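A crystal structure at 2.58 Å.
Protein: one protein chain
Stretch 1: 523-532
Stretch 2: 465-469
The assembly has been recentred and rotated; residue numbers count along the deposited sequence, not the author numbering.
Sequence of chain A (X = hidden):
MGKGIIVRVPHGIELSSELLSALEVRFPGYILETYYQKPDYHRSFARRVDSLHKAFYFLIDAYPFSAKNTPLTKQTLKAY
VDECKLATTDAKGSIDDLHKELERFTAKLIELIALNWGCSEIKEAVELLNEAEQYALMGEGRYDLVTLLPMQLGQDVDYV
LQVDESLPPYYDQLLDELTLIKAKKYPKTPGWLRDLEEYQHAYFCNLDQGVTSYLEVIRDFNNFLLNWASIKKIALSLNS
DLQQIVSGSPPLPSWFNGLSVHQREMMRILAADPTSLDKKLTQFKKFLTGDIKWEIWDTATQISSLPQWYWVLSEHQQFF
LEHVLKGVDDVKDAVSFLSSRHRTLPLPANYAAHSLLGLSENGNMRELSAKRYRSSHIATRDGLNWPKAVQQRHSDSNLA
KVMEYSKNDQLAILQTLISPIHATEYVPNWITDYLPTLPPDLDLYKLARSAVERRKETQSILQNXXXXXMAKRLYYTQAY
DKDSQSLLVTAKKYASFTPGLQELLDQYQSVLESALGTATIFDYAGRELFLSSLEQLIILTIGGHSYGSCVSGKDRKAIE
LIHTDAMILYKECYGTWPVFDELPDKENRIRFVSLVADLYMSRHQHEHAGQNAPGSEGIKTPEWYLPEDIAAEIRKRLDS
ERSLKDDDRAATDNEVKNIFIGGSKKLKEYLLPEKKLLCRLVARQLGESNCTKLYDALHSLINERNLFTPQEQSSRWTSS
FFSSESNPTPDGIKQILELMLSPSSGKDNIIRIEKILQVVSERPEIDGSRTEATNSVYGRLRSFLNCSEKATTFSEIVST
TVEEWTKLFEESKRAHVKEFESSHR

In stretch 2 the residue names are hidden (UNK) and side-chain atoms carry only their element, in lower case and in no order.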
# COMPACT_ATOMS: atom_id res chain seq x y z
N ASP A 523 -13.32 -13.00 29.81
CA ASP A 523 -12.21 -12.44 29.02
C ASP A 523 -12.10 -13.11 27.65
O ASP A 523 -11.24 -13.92 27.44
CB ASP A 523 -10.90 -12.58 29.82
CG ASP A 523 -9.66 -12.06 29.07
OD1 ASP A 523 -9.80 -11.24 28.12
OD2 ASP A 523 -8.54 -12.51 29.46
N TYR A 524 -12.99 -12.75 26.73
CA TYR A 524 -13.04 -13.40 25.41
C TYR A 524 -11.78 -13.15 24.61
O TYR A 524 -11.38 -13.98 23.83
CB TYR A 524 -14.22 -12.90 24.58
CG TYR A 524 -15.55 -13.42 24.98
CD1 TYR A 524 -15.96 -14.70 24.59
CD2 TYR A 524 -16.42 -12.66 25.72
CE1 TYR A 524 -17.19 -15.19 24.96
CE2 TYR A 524 -17.64 -13.15 26.10
CZ TYR A 524 -18.02 -14.41 25.71
OH TYR A 524 -19.25 -14.87 26.11
N ALA A 525 -11.19 -11.97 24.78
CA ALA A 525 -9.96 -11.64 24.09
C ALA A 525 -8.88 -12.61 24.54
O ALA A 525 -8.16 -13.19 23.73
CB ALA A 525 -9.54 -10.19 24.37
N GLY A 526 -8.76 -12.80 25.83
CA GLY A 526 -7.76 -13.71 26.35
C GLY A 526 -7.99 -15.14 25.93
O GLY A 526 -7.03 -15.90 25.68
N ARG A 527 -9.26 -15.51 25.85
CA ARG A 527 -9.57 -16.86 25.47
C ARG A 527 -8.99 -17.09 24.08
O ARG A 527 -8.32 -18.12 23.85
CB ARG A 527 -11.06 -17.12 25.49
CG ARG A 527 -11.46 -18.47 24.88
CD ARG A 527 -12.89 -18.84 25.27
NE ARG A 527 -13.36 -19.98 24.52
CZ ARG A 527 -13.83 -19.95 23.27
NH1 ARG A 527 -13.90 -18.81 22.60
NH2 ARG A 527 -14.22 -21.08 22.69
N GLU A 528 -9.21 -16.12 23.18
CA GLU A 528 -8.67 -16.21 21.83
C GLU A 528 -7.14 -16.36 21.74
O GLU A 528 -6.64 -17.07 20.88
CB GLU A 528 -9.09 -15.00 21.00
CG GLU A 528 -10.57 -14.93 20.75
CD GLU A 528 -11.15 -16.12 20.01
OE1 GLU A 528 -10.53 -16.68 19.14
OE2 GLU A 528 -12.28 -16.50 20.26
N LEU A 529 -6.42 -15.65 22.58
CA LEU A 529 -5.00 -15.65 22.50
C LEU A 529 -4.53 -16.97 23.00
O LEU A 529 -3.54 -17.51 22.47
CB LEU A 529 -4.42 -14.53 23.35
CG LEU A 529 -4.73 -13.11 22.86
CD1 LEU A 529 -4.15 -12.14 23.85
CD2 LEU A 529 -4.14 -12.84 21.50
N PHE A 530 -5.22 -17.49 24.02
CA PHE A 530 -4.91 -18.83 24.53
C PHE A 530 -5.25 -19.93 23.54
O PHE A 530 -4.45 -20.84 23.34
CB PHE A 530 -5.60 -19.10 25.86
CG PHE A 530 -4.78 -18.70 27.03
CD1 PHE A 530 -3.77 -19.50 27.46
CD2 PHE A 530 -5.01 -17.52 27.70
CE1 PHE A 530 -3.00 -19.13 28.53
CE2 PHE A 530 -4.26 -17.13 28.78
CZ PHE A 530 -3.24 -17.95 29.20
N LEU A 531 -6.41 -19.86 22.90
CA LEU A 531 -6.69 -20.81 21.86
C LEU A 531 -5.65 -20.74 20.80
O LEU A 531 -5.17 -21.78 20.41
CB LEU A 531 -8.03 -20.55 21.23
CG LEU A 531 -9.19 -20.82 22.17
CD1 LEU A 531 -10.43 -20.40 21.42
CD2 LEU A 531 -9.28 -22.28 22.60
N SER A 532 -5.25 -19.55 20.33
CA SER A 532 -4.32 -19.47 19.20
C SER A 532 -2.91 -19.93 19.65
O SER A 532 -2.24 -20.67 18.94
CB SER A 532 -4.37 -18.09 18.48
OG SER A 532 -3.74 -17.05 19.20
N UNK A 465 -9.14 -20.87 12.15
CA UNK A 465 -9.39 -19.45 12.10
C UNK A 465 -10.00 -18.94 13.41
O UNK A 465 -10.93 -19.55 13.91
o UNK A 465 -11.62 -17.10 11.17
c UNK A 465 -10.55 -17.63 10.89
n UNK A 465 -9.48 -16.95 10.57
c UNK A 465 -10.37 -19.10 11.00
N UNK A 466 -9.50 -17.80 13.90
CA UNK A 466 -9.96 -17.24 15.17
C UNK A 466 -10.47 -15.85 15.00
O UNK A 466 -9.70 -14.88 14.98
c UNK A 466 -8.86 -17.27 16.19
c UNK A 466 -7.29 -19.31 16.21
c UNK A 466 -8.63 -20.71 17.22
n UNK A 466 -9.26 -19.56 17.11
c UNK A 466 -8.43 -18.65 16.50
n UNK A 466 -7.43 -20.58 16.69
N UNK A 467 -11.78 -15.76 14.86
CA UNK A 467 -12.37 -14.47 14.68
C UNK A 467 -12.43 -13.85 16.03
O UNK A 467 -12.42 -14.56 17.01
c UNK A 467 -12.75 -16.85 14.69
c UNK A 467 -14.07 -16.16 14.61
c UNK A 467 -13.76 -14.79 14.13
N UNK A 468 -12.44 -12.53 16.07
CA UNK A 468 -12.68 -11.79 17.32
C UNK A 468 -13.13 -10.36 16.89
O UNK A 468 -12.31 -9.47 16.66
c UNK A 468 -11.81 -11.13 19.59
c UNK A 468 -11.50 -9.38 21.24
c UNK A 468 -11.14 -10.00 20.04
c UNK A 468 -11.47 -11.79 18.28
c UNK A 468 -12.54 -9.90 21.98
c UNK A 468 -12.85 -11.62 20.36
o UNK A 468 -12.95 -9.35 23.15
c UNK A 468 -13.22 -11.01 21.55
N UNK A 469 -14.43 -10.19 16.76
CA UNK A 469 -15.00 -9.00 16.17
C UNK A 469 -16.38 -8.64 16.79
O UNK A 469 -17.08 -9.50 17.35
n UNK A 469 -16.24 -8.02 12.87
c UNK A 469 -15.10 -9.21 14.66
o UNK A 469 -14.91 -6.82 14.29
c UNK A 469 -15.39 -7.91 13.91

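Position 465 carries four side-chain atoms: two carbons in line, the second bearing one oxygen and one nitrogen. An oxygen and a nitrogen on the same carbon make a carboxamide one carbon from CA: Asn-465. It lies out of reach of the helix, so this end of the stretch leads into the contact without joining it.

Position 466 has one carbon and then a five-membered ring of three carbons and two nitrogens, an imidazole. Its CA-to-CB bond points toward the helix, and the side chain settles among Glu-528, Leu-531 and Ser-532. This is His-466. Its CB lies 3.4 Å from Glu-528 OE1, its CE1 4.1 Å from Leu-531 CB and its CD2 3.9 Å from Ser-532 CB. These are packing contacts; both ring nitrogens find hydrogen bonds elsewhere in the structure.

At position 467 three carbons close a ring onto the backbone nitrogen, which can only be Pro-467. Its CA-to-CB bond points away from the helix. The backbone makes the approach instead, with Pro-467 O 3.6 Å from Glu-528 OE1; two oxygens this close are neighbours without a bond.

Position 468 shows one carbon, then a six-carbon ring bearing an oxygen. The ring reaches the first turn of the helix and packs on Tyr-524, Ala-525 and Glu-528. It is Tyr-468. Ala-525 CA sits over one ring face, 4.1 Å from the centroid of the Tyr-468 ring, in a CH-pi contact, while Tyr-524 CB comes to 3.7 Å from Tyr-468 CE1 and Ala-525 CB to 3.8 Å from Tyr-468 CE2.

Position 469 again has two carbons, the second with one oxygen and one nitrogen: Asn-469, which is out of reach of the helix.

The contact therefore rests on two rings, placed two residues apart, while the CA-to-CB bond of the intervening Pro-467 points away. Tyr-468 reads the start of the helix and His-466 a stretch farther along, and Glu-528 touches both, its CG 4.0 Å from Tyr-468 CD1. No hydrogen bond crosses; shape does the work over 336 Å² of buried surface. The helix is also held within its own stretch: Asp-523 caps it, Asp-523 OD1 accepting from Gly-526 N at 3.0 Å, and a long salt bridge joins Arg-527 NH1 to Glu-528 OE2 at 3.7 Å. The rule is to satisfy the His-466 ring nitrogens and the Glu-528 carboxylate elsewhere and let rings pack on a capped helix.

Stretch 2 (465-469) NHPYN
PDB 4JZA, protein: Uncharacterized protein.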